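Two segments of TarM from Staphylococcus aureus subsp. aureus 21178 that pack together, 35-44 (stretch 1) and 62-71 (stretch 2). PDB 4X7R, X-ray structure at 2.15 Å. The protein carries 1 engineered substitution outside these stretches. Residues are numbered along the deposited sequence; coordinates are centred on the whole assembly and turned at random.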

# COMPACT_ATOMS: atom_id res chain seq x y z
N PRO A 35 14.93 -4.78 -16.18
CA PRO A 35 14.55 -3.63 -15.33
C PRO A 35 13.04 -3.64 -15.13
O PRO A 35 12.30 -3.87 -16.10
N ALA A 36 12.60 -3.56 -13.87
CA ALA A 36 11.20 -3.59 -13.48
C ALA A 36 10.99 -2.49 -12.48
O ALA A 36 11.30 -2.66 -11.29
N ASP A 37 10.46 -1.35 -12.96
CA ASP A 37 10.25 -0.15 -12.15
C ASP A 37 8.81 0.08 -11.74
O ASP A 37 7.91 -0.54 -12.29
N ILE A 38 8.61 0.94 -10.73
CA ILE A 38 7.28 1.22 -10.19
C ILE A 38 6.78 2.56 -10.68
O ILE A 38 7.54 3.53 -10.67
N VAL A 39 5.53 2.61 -11.15
CA VAL A 39 4.87 3.86 -11.60
C VAL A 39 3.75 4.17 -10.60
O VAL A 39 2.89 3.33 -10.38
N THR A 40 3.79 5.37 -9.98
CA THR A 40 2.78 5.85 -9.04
C THR A 40 2.06 7.08 -9.62
O THR A 40 2.56 7.70 -10.55
N PHE A 41 0.86 7.40 -9.07
CA PHE A 41 0.02 8.47 -9.58
C PHE A 41 -0.41 9.49 -8.53
O PHE A 41 -1.03 10.48 -8.88
N ASP A 42 -0.05 9.30 -7.26
CA ASP A 42 -0.44 10.26 -6.24
C ASP A 42 0.53 11.45 -6.19
O ASP A 42 1.64 11.41 -6.74
N TYR A 43 0.14 12.44 -5.41
CA TYR A 43 0.92 13.63 -5.17
C TYR A 43 1.44 13.60 -3.74
O TYR A 43 0.66 13.47 -2.80
N LYS A 44 2.74 13.74 -3.59
CA LYS A 44 3.37 13.91 -2.28
C LYS A 44 4.36 15.05 -2.45
O LYS A 44 4.98 15.16 -3.51
N ARG A 62 17.58 -1.16 -4.20
CA ARG A 62 18.32 0.04 -4.62
C ARG A 62 18.14 0.33 -6.12
O ARG A 62 18.14 1.50 -6.51
N ARG A 63 17.98 -0.73 -6.96
CA ARG A 63 17.83 -0.63 -8.42
C ARG A 63 16.41 -0.18 -8.83
O ARG A 63 16.23 0.37 -9.91
N THR A 64 15.40 -0.42 -7.97
CA THR A 64 14.04 -0.03 -8.30
C THR A 64 13.87 1.50 -8.35
O THR A 64 14.15 2.20 -7.37
N LYS A 65 13.40 1.99 -9.49
CA LYS A 65 13.06 3.39 -9.67
C LYS A 65 11.57 3.53 -9.42
O LYS A 65 10.79 2.59 -9.68
N MET A 66 11.16 4.70 -8.95
CA MET A 66 9.76 5.07 -8.91
C MET A 66 9.55 6.21 -9.87
O MET A 66 10.15 7.27 -9.71
N TYR A 67 8.73 5.98 -10.89
CA TYR A 67 8.30 7.02 -11.82
C TYR A 67 6.94 7.53 -11.27
O TYR A 67 6.06 6.73 -11.00
N ASN A 68 6.80 8.83 -11.05
CA ASN A 68 5.57 9.42 -10.55
C ASN A 68 5.11 10.53 -11.53
O ASN A 68 5.93 11.29 -12.03
N VAL A 69 3.80 10.58 -11.83
CA VAL A 69 3.19 11.54 -12.77
C VAL A 69 3.50 13.01 -12.42
O VAL A 69 3.87 13.76 -13.30
N PHE A 70 3.33 13.43 -11.14
CA PHE A 70 3.62 14.80 -10.71
C PHE A 70 5.10 15.08 -10.74
O PHE A 70 5.49 16.13 -11.23
N GLU A 71 5.93 14.10 -10.31
CA GLU A 71 7.40 14.22 -10.32
C GLU A 71 7.96 14.43 -11.72
O GLU A 71 8.89 15.19 -11.88

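The two segments meet as neighbouring parallel β-strands whose backbone ladder is extended at both ends by side-chain-to-backbone hydrogen bonds, from Asp37 at one end and Asn68 at the other. The ladder is defined by Ile38 N to Lys65 O (2.9 Å), Tyr67 N to Ile38 O (2.7 Å) and Thr40 N to Tyr67 O (2.8 Å), with N-H...O angles of 158–170°; a weak bond from Val69 N to Thr40 O (3.4 Å) follows.

Because the bridged pairs alternate, Ile38, Met66, Thr40 and Asn68 share one sheet face, while Val39 and Tyr67 occupy the other. Asp37, chi1 m, points its CB toward stretch 2. Its OD1 accepts from Lys65 N (3.0 Å, 165°), and OD2 forms a salt bridge with Lys65 NZ, weak as a hydrogen bond at 3.4 Å. The Tyr67 ring, also m, brings CE2 within 3.6 Å of Asp37 CB.

On the other face, Ile38 (m, t) places CD1 3.8 Å from Thr64 CG2. Thr40, chi1 p, sets OG1 3.1 Å from Met66 SD and accepts from Asn68 ND2 (2.9 Å, 171°). Asn68, chi1 t, spends the same ND2 on Asp42 O (2.8 Å, 160°). Its OD1 caps the helix, accepting from Glu71 N (3.1 Å, 160°) and weakly from Phe70 N (3.1 Å, 122°). Water 1 donates to Asn68 OD1 (2.9 Å) and accepts from Lys44 N (3.0 Å), linking the stretches once more.

Beyond the strands, apolar and aromatic side chains add to these polar links. Val69 (p) points toward stretch 1, with CG1 4.3 Å from Phe41 CB. Phe70 (m) also points inward and offers its ring face to the edge of Tyr43 (t): the planes lie at 82°, and Tyr43 CB approaches Phe70 CD2 to 3.7 Å.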

# COMPACT_ATOMS: atom_id res chain seq x y z
CB PRO A 35 15.02 -2.40 -16.13
CG PRO A 35 16.10 -2.94 -17.04
CD PRO A 35 15.67 -4.35 -17.38
CB ALA A 36 10.84 -4.95 -12.90
CB ASP A 37 10.89 1.07 -12.81
CG ASP A 37 12.39 0.85 -13.06
OD1 ASP A 37 13.12 0.53 -12.09
OD2 ASP A 37 12.82 0.97 -14.22
CB ILE A 38 7.30 1.08 -8.64
CG1 ILE A 38 7.76 -0.40 -8.24
CG2 ILE A 38 5.92 1.45 -8.03
CD1 ILE A 38 7.91 -0.72 -6.74
CB VAL A 39 4.31 3.76 -13.04
CG1 VAL A 39 3.73 5.11 -13.50
CG2 VAL A 39 5.37 3.24 -14.02
CB THR A 40 3.35 6.07 -7.64
OG1 THR A 40 4.32 7.13 -7.68
CG2 THR A 40 3.92 4.80 -7.03
CB PHE A 41 -1.21 7.87 -10.33
CG PHE A 41 -0.83 6.88 -11.41
CD1 PHE A 41 -0.41 7.32 -12.66
CD2 PHE A 41 -0.88 5.50 -11.17
CE1 PHE A 41 -0.03 6.40 -13.66
CE2 PHE A 41 -0.49 4.59 -12.15
CZ PHE A 41 -0.06 5.04 -13.39
CB ASP A 42 -0.47 9.57 -4.86
CG ASP A 42 0.92 9.16 -4.40
OD1 ASP A 42 1.68 8.62 -5.23
OD2 ASP A 42 1.23 9.35 -3.21
CB TYR A 43 0.05 14.91 -5.39
CG TYR A 43 0.86 16.15 -5.07
CD1 TYR A 43 1.82 16.63 -5.96
CD2 TYR A 43 0.74 16.78 -3.84
CE1 TYR A 43 2.60 17.74 -5.65
CE2 TYR A 43 1.52 17.88 -3.50
CZ TYR A 43 2.44 18.37 -4.42
OH TYR A 43 3.24 19.42 -4.06
CB LYS A 44 4.14 12.64 -1.83
CG LYS A 44 3.25 11.54 -1.29
CD LYS A 44 4.08 10.46 -0.58
CE LYS A 44 3.20 9.36 -0.01
NZ LYS A 44 2.74 8.41 -1.06
CB ARG A 62 19.82 -0.11 -4.32
CG ARG A 62 20.14 -0.53 -2.89
CD ARG A 62 21.27 -1.53 -2.85
NE ARG A 62 20.91 -2.79 -3.51
CZ ARG A 62 21.71 -3.46 -4.33
NH1 ARG A 62 22.92 -3.00 -4.61
NH2 ARG A 62 21.30 -4.60 -4.88
CB ARG A 63 18.18 -1.97 -9.07
CG ARG A 63 19.66 -2.36 -8.94
CD ARG A 63 19.88 -3.83 -9.23
NE ARG A 63 19.14 -4.70 -8.30
CZ ARG A 63 19.11 -6.04 -8.37
NH1 ARG A 63 19.78 -6.67 -9.33
NH2 ARG A 63 18.41 -6.74 -7.49
CB THR A 64 13.02 -0.65 -7.36
OG1 THR A 64 13.32 -2.03 -7.18
CG2 THR A 64 11.57 -0.45 -7.84
CB LYS A 65 13.33 3.84 -11.12
CG LYS A 65 14.79 3.83 -11.55
CD LYS A 65 14.95 4.26 -13.00
CE LYS A 65 16.18 3.67 -13.67
NZ LYS A 65 15.95 2.27 -14.16
CB MET A 66 9.22 5.40 -7.52
CG MET A 66 7.70 5.58 -7.53
SD MET A 66 7.00 6.62 -6.22
CE MET A 66 7.90 8.22 -6.58
CB TYR A 67 8.09 6.46 -13.22
CG TYR A 67 9.37 5.98 -13.85
CD1 TYR A 67 10.30 6.89 -14.37
CD2 TYR A 67 9.65 4.62 -13.97
CE1 TYR A 67 11.47 6.45 -15.00
CE2 TYR A 67 10.81 4.17 -14.59
CZ TYR A 67 11.73 5.09 -15.09
OH TYR A 67 12.87 4.65 -15.70
CB ASN A 68 5.76 9.92 -9.12
CG ASN A 68 4.54 10.65 -8.58
OD1 ASN A 68 4.40 11.88 -8.71
ND2 ASN A 68 3.62 9.89 -8.01
CB VAL A 69 1.66 11.27 -13.00
CG1 VAL A 69 0.85 11.40 -11.70
CG2 VAL A 69 1.08 12.19 -14.09
CB PHE A 70 2.98 15.15 -9.36
CG PHE A 70 1.48 15.02 -9.45
CD1 PHE A 70 0.73 15.90 -10.23
CD2 PHE A 70 0.82 13.93 -8.87
CE1 PHE A 70 -0.65 15.72 -10.38
CE2 PHE A 70 -0.56 13.76 -9.01
CZ PHE A 70 -1.29 14.66 -9.75
CB GLU A 71 8.08 12.99 -9.67
CG GLU A 71 7.84 12.92 -8.17
CD GLU A 71 8.51 13.98 -7.32
OE1 GLU A 71 9.66 14.36 -7.64
OE2 GLU A 71 7.90 14.42 -6.32
O HOH W 1 4.15 13.31 -6.20